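Local structure of salmonella typhimurium DB7155 bacteriophage DET7 tailspike (Bacteriophage, 2V5I) at the interface of chains A and B. The protein binds and hydrolyses the O-antigen of Salmonella as the receptor-binding tailspike of phage Det7, a trimer of beta-helix chains. Coordinates in Å, arbitrary orientation; residue numbers count along the deposited sequence, not the author numbering. Chains: chain A/B, Salmonella typhimurium DB7155 bacteriophage DET7 tailspike.

Three patches mark out the length of the interface between two chains of the trimeric tailspike. Contact 1 pairs the N-terminal helices 8-16 and the segments after them. Between the centres of their C-alpha atoms, contact 3, set between turns of the parallel beta-helix, is about 32 Å from contact 1 and 33 Å from contact 2; contacts 1 and 2 are about 64 Å apart, so the three run nearly in line. No residue is shared. Contact 1 mixes aromatic packing with charged bonds, contact 3 is polar and partly water-mediated, and contact 2 combines small apolar contacts with a weak amide-to-backbone bond, suggesting a varied seam.

Contact 1: the interface of chains A and B. Residues chain A 9-10, 13-14, 19; chain B 9, 12, 16-17.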
# COMPACT_ATOMS: atom_id res chain seq x y z
N PHE A 9 47.42 -36.86 -13.59
CA PHE A 9 46.83 -35.53 -13.70
C PHE A 9 45.45 -35.52 -14.36
O PHE A 9 44.60 -34.72 -13.94
CB PHE A 9 47.71 -34.49 -14.39
CG PHE A 9 47.19 -33.09 -14.21
CD1 PHE A 9 47.09 -32.55 -12.93
CD2 PHE A 9 46.71 -32.35 -15.28
CE1 PHE A 9 46.57 -31.27 -12.73
CE2 PHE A 9 46.21 -31.06 -15.09
CZ PHE A 9 46.12 -30.54 -13.82
N ARG A 10 45.22 -36.35 -15.38
CA ARG A 10 43.91 -36.42 -16.04
C ARG A 10 42.81 -36.73 -15.03
O ARG A 10 41.80 -36.02 -14.97
CB ARG A 10 43.93 -37.46 -17.17
CG ARG A 10 42.59 -37.79 -17.79
CD ARG A 10 42.75 -38.90 -18.84
NE ARG A 10 43.44 -38.41 -20.04
CZ ARG A 10 42.85 -38.07 -21.19
NH1 ARG A 10 41.53 -38.16 -21.33
NH2 ARG A 10 43.58 -37.62 -22.20
N ALA A 13 42.56 -33.77 -12.48
CA ALA A 13 41.92 -32.59 -13.11
C ALA A 13 40.41 -32.83 -13.22
O ALA A 13 39.58 -31.96 -12.87
CB ALA A 13 42.48 -32.40 -14.47
N ASN A 14 40.02 -34.01 -13.73
CA ASN A 14 38.61 -34.32 -13.88
C ASN A 14 37.83 -34.26 -12.58
O ASN A 14 36.64 -33.97 -12.58
CB ASN A 14 38.41 -35.73 -14.49
CG ASN A 14 38.77 -35.80 -15.96
OD1 ASN A 14 38.97 -34.79 -16.62
ND2 ASN A 14 38.88 -37.02 -16.47
N TYR A 19 33.02 -28.22 -14.73
CA TYR A 19 32.80 -28.51 -16.14
C TYR A 19 31.98 -27.41 -16.82
O TYR A 19 30.92 -27.03 -16.35
CB TYR A 19 32.11 -29.86 -16.31
CG TYR A 19 33.01 -31.08 -16.11
CD1 TYR A 19 33.61 -31.36 -14.89
CD2 TYR A 19 33.26 -31.93 -17.16
CE1 TYR A 19 34.44 -32.50 -14.73
CE2 TYR A 19 34.09 -33.05 -17.01
CZ TYR A 19 34.66 -33.33 -15.80
OH TYR A 19 35.47 -34.48 -15.72
N PHE B 9 45.06 -34.45 -23.98
CA PHE B 9 44.40 -33.95 -22.77
C PHE B 9 44.36 -32.43 -22.67
O PHE B 9 43.36 -31.89 -22.18
CB PHE B 9 44.96 -34.51 -21.46
CG PHE B 9 44.07 -34.21 -20.28
CD1 PHE B 9 42.77 -34.70 -20.25
CD2 PHE B 9 44.48 -33.36 -19.27
CE1 PHE B 9 41.91 -34.40 -19.21
CE2 PHE B 9 43.62 -33.07 -18.20
CZ PHE B 9 42.34 -33.57 -18.18
N GLU B 12 41.50 -31.41 -24.73
CA GLU B 12 40.29 -31.93 -24.08
C GLU B 12 39.93 -31.06 -22.87
O GLU B 12 38.77 -30.70 -22.68
CB GLU B 12 40.50 -33.37 -23.65
CG GLU B 12 39.30 -33.98 -22.97
CD GLU B 12 39.54 -35.36 -22.43
OE1 GLU B 12 40.32 -36.12 -23.07
OE2 GLU B 12 38.92 -35.69 -21.39
N LYS B 16 36.62 -28.52 -21.91
CA LYS B 16 35.60 -29.02 -21.00
C LYS B 16 35.53 -28.35 -19.64
O LYS B 16 34.58 -28.65 -18.91
CB LYS B 16 35.70 -30.55 -20.82
CG LYS B 16 36.86 -30.99 -19.99
CD LYS B 16 36.87 -32.54 -19.95
CE LYS B 16 37.79 -33.12 -18.99
NZ LYS B 16 37.70 -34.63 -19.09
N PHE B 17 36.52 -27.52 -19.28
CA PHE B 17 36.52 -26.91 -17.95
C PHE B 17 36.25 -25.41 -18.00
O PHE B 17 36.66 -24.70 -18.91
CB PHE B 17 37.85 -27.16 -17.21
CG PHE B 17 38.18 -28.59 -16.96
CD1 PHE B 17 37.28 -29.45 -16.34
CD2 PHE B 17 39.46 -29.08 -17.28
CE1 PHE B 17 37.62 -30.79 -16.09
CE2 PHE B 17 39.79 -30.43 -17.05
CZ PHE B 17 38.87 -31.27 -16.43
O HOH W 1 35.62 -36.04 -18.12
O HOH W 2 39.50 -37.59 -19.36
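The rim of B:Phe9 sits against the face of the A:Arg10 guanidinium, CD1 above its centre, 3.5 Å from A:Arg10 CZ. The two planes are turned 52° apart, which makes this a tilted packing instead of a parallel stack. A bend at chi3 (-71°) carries the arginine head past the ring to B:Glu12, where NH1 forms a salt bridge with carboxylate oxygen OE1 at 2.9 Å. That oxygen is met on its syn side but tilted from both planes, the carboxylate and guanidinium standing 65° apart. The other oxygen, OE2, takes the side-chain amine NZ of B:Lys16 on its anti lone pair. NZ also bonds the amide oxygen OD1 of A:Asn14 at 2.8 Å, approaching from above the carbonyl plane. Water 2 joins A:Arg10 NH1, A:Asn14 ND2 and B:Glu12 OE2, while water 1 bridges A:Tyr19 OH and B:Lys16 NZ. Beside this network the rings of A:Tyr19 and B:Phe17 meet edge-to-face, centroids 5.3 Å apart, the edge of B:Phe17 directed at the tyrosine face. A:Ala13 CB packs against B:Phe9 CZ at 3.9 Å. Charged and aromatic contacts thus join neighbouring chains at the N-terminal end of this fragment, probably helping to keep the trimer in register there.

Contact 2: the interface of chains A and B. Residues chain A 372, 374, 398, 400-401; chain B 345, 367, 369, 395.
With chi1 at 61°, A:Ile374 sets CG1 between its backbone N and carbonyl carbon, and an extended chi2 of 177° sends CD1 across to chain B. This is the flank of the P22-tailspike-type parallel beta-helix, where strand 371-374 of chain A faces strand 367-369 of chain B. The methyl CD1 touches B:Ser369 OG at 3.6 Å and meets B:Val367 CG1 tip to tip at 3.9 Å. It also rests near ring atom CE2 of B:Tyr345, 4.0 Å away.

B:Asn395 brings its amide to the backbone carbonyl of A:Ala400: ND2 and A:Ala400 O are 2.9 Å apart, but the angle of 126° at the hydrogen makes the bond weak. The amide oxygen OD1, also an acceptor, lies 3.2 Å from the same A:Ala400 O, an unfavourable pair that fits the weak bond. ND2 also points at B:Ser369 OG within its own chain, again weakly. The aliphatic part of A:Arg398 passes obliquely by B:Asn395, with CD 3.3 Å from the asparagine backbone O. Its bent chain then turns the guanidinium back to A:Thr372, whose hydroxyl OG1 is gripped side-on by NE, at 2.7 Å, and by NH2. Both bonds lie in the guanidinium plane, which probably restrains the head's rotation.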
# COMPACT_ATOMS: atom_id res chain seq x y z
N THR A 372 -7.54 3.99 -5.80
CA THR A 372 -7.33 5.40 -6.24
C THR A 372 -7.46 5.38 -7.75
O THR A 372 -6.76 4.59 -8.42
CB THR A 372 -5.89 5.87 -5.86
OG1 THR A 372 -5.74 5.89 -4.42
CG2 THR A 372 -5.56 7.22 -6.43
N ILE A 374 -7.70 8.46 -10.45
CA ILE A 374 -7.73 9.91 -10.48
C ILE A 374 -7.14 10.44 -11.79
O ILE A 374 -6.23 9.82 -12.34
CB ILE A 374 -6.96 10.52 -9.29
CG1 ILE A 374 -5.51 10.14 -9.30
CG2 ILE A 374 -7.62 10.10 -7.96
CD1 ILE A 374 -4.71 10.75 -8.24
N ARG A 398 -10.56 7.01 -3.88
CA ARG A 398 -10.20 8.38 -4.20
C ARG A 398 -10.41 8.52 -5.68
O ARG A 398 -9.87 7.74 -6.45
CB ARG A 398 -8.74 8.61 -3.82
CG ARG A 398 -8.57 8.55 -2.31
CD ARG A 398 -7.26 8.15 -1.86
NE ARG A 398 -6.91 6.77 -2.18
CZ ARG A 398 -6.98 5.75 -1.36
NH1 ARG A 398 -7.47 5.89 -0.14
NH2 ARG A 398 -6.56 4.56 -1.80
N ALA A 400 -10.81 11.85 -7.53
CA ALA A 400 -10.57 13.16 -8.17
C ALA A 400 -9.11 13.58 -8.01
O ALA A 400 -8.57 13.53 -6.92
CB ALA A 400 -11.45 14.24 -7.57
N GLY A 401 -8.52 14.03 -9.12
CA GLY A 401 -7.17 14.53 -9.16
C GLY A 401 -7.17 16.04 -9.36
O GLY A 401 -8.12 16.72 -8.94
N TYR B 345 2.75 13.17 -9.35
CA TYR B 345 1.93 12.36 -8.42
C TYR B 345 2.81 11.76 -7.34
O TYR B 345 3.96 11.36 -7.61
CB TYR B 345 1.19 11.26 -9.20
CG TYR B 345 0.17 11.84 -10.16
CD1 TYR B 345 0.54 12.30 -11.41
CD2 TYR B 345 -1.14 12.06 -9.78
CE1 TYR B 345 -0.38 12.90 -12.27
CE2 TYR B 345 -2.06 12.64 -10.64
CZ TYR B 345 -1.63 13.15 -11.88
OH TYR B 345 -2.51 13.74 -12.73
N VAL B 367 -0.15 16.20 -7.01
CA VAL B 367 -1.20 15.43 -6.32
C VAL B 367 -0.56 14.45 -5.35
O VAL B 367 0.29 13.69 -5.74
CB VAL B 367 -2.10 14.64 -7.31
CG1 VAL B 367 -3.23 13.92 -6.53
CG2 VAL B 367 -2.71 15.58 -8.34
N SER B 369 -1.80 11.31 -2.79
CA SER B 369 -2.95 10.47 -2.47
C SER B 369 -2.51 9.38 -1.49
O SER B 369 -1.43 8.80 -1.64
CB SER B 369 -3.57 9.85 -3.72
OG SER B 369 -3.84 10.86 -4.71
N ASN B 395 -5.52 13.87 -1.42
CA ASN B 395 -6.69 13.00 -1.41
C ASN B 395 -6.41 11.89 -0.41
O ASN B 395 -5.77 10.89 -0.78
CB ASN B 395 -6.82 12.26 -2.76
CG ASN B 395 -7.17 13.13 -3.91
OD1 ASN B 395 -8.09 13.93 -3.82
ND2 ASN B 395 -6.45 12.95 -5.07

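Contact 3: the interface of chains A and B. Residues chain A 170, 192; chain B 167, 169, 187.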
# COMPACT_ATOMS: atom_id res chain seq x y z
N ASN A 170 17.66 -12.13 -15.78
CA ASN A 170 18.31 -10.94 -16.41
C ASN A 170 18.29 -10.97 -17.94
O ASN A 170 19.27 -10.57 -18.63
CB ASN A 170 19.73 -10.82 -15.84
CG ASN A 170 19.75 -10.69 -14.34
OD1 ASN A 170 19.25 -9.70 -13.80
ND2 ASN A 170 20.32 -11.66 -13.65
N ASP A 192 15.70 -7.30 -18.05
CA ASP A 192 16.51 -6.11 -18.20
C ASP A 192 16.02 -5.21 -19.33
O ASP A 192 16.74 -4.97 -20.32
CB ASP A 192 17.93 -6.56 -18.50
CG ASP A 192 18.90 -5.43 -18.45
OD1 ASP A 192 18.57 -4.37 -17.85
OD2 ASP A 192 20.02 -5.60 -19.02
N GLU B 167 26.60 -5.19 -12.91
CA GLU B 167 25.82 -5.43 -11.66
C GLU B 167 26.75 -5.78 -10.52
O GLU B 167 27.64 -6.60 -10.69
CB GLU B 167 24.90 -6.61 -11.84
CG GLU B 167 23.69 -6.29 -12.67
CD GLU B 167 22.52 -7.24 -12.38
OE1 GLU B 167 22.69 -8.22 -11.63
OE2 GLU B 167 21.41 -7.01 -12.93
N ARG B 169 26.34 -7.42 -6.75
CA ARG B 169 25.36 -8.16 -5.99
C ARG B 169 25.88 -8.45 -4.59
O ARG B 169 27.05 -8.83 -4.42
CB ARG B 169 25.07 -9.50 -6.69
CG ARG B 169 24.46 -9.33 -8.10
CD ARG B 169 24.22 -10.67 -8.78
NE ARG B 169 23.80 -10.44 -10.17
CZ ARG B 169 23.87 -11.35 -11.15
NH1 ARG B 169 24.36 -12.57 -10.92
NH2 ARG B 169 23.47 -11.02 -12.36
N LYS B 187 23.51 -1.67 -11.87
CA LYS B 187 22.65 -1.93 -10.72
C LYS B 187 23.43 -2.40 -9.52
O LYS B 187 24.40 -3.16 -9.69
CB LYS B 187 21.61 -2.96 -11.10
CG LYS B 187 20.67 -2.55 -12.26
CD LYS B 187 19.73 -3.66 -12.65
CE LYS B 187 19.20 -3.50 -14.13
NZ LYS B 187 20.23 -3.47 -15.30
O HOH W 3 19.49 -8.16 -11.70
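A loop residue, A:Asn170, and A:Asp192 of strand 191-196 face strands 167-169 and 187-189 of chain B, all belonging to the beta-helix. The side-chain amine NZ of B:Lys187 makes a salt bridge with carboxylate oxygen OD1 of A:Asp192 at 3.2 Å. It comes down on that oxygen from above the carboxylate plane, and the two side chains approach obliquely. A bend at chi4 (60°) turns NZ toward the aspartate.

Next to this pair, the amide of A:Asn170 and the carboxylate of B:Glu167 stand almost perpendicular, with planes 89° apart. Water 3 joins them, lying 2.6 Å from both A:Asn170 OD1 and B:Glu167 OE2. The other glutamate oxygen, OE1, is held by a salt bridge within chain B to B:Arg169, whose NE (2.9 Å) and NH2 (3.0 Å) grip it side-on. OE1 lies in the guanidinium plane for both bonds; NE meets it nearly along its C-O axis, NH2 from above the carboxylate plane. This clamp probably fixes the glutamate so that OE2 is presented to the bridging water. A:Asn170 ND2 and B:Arg169 NH2, both donor groups, come near each other from opposite directions with their planes 14° apart, a van der Waals contact and not a hydrogen bond.

The site thus joins adjacent beta-helices through a charged pair and a water bridge, and probably helps to align their coils within the trimer.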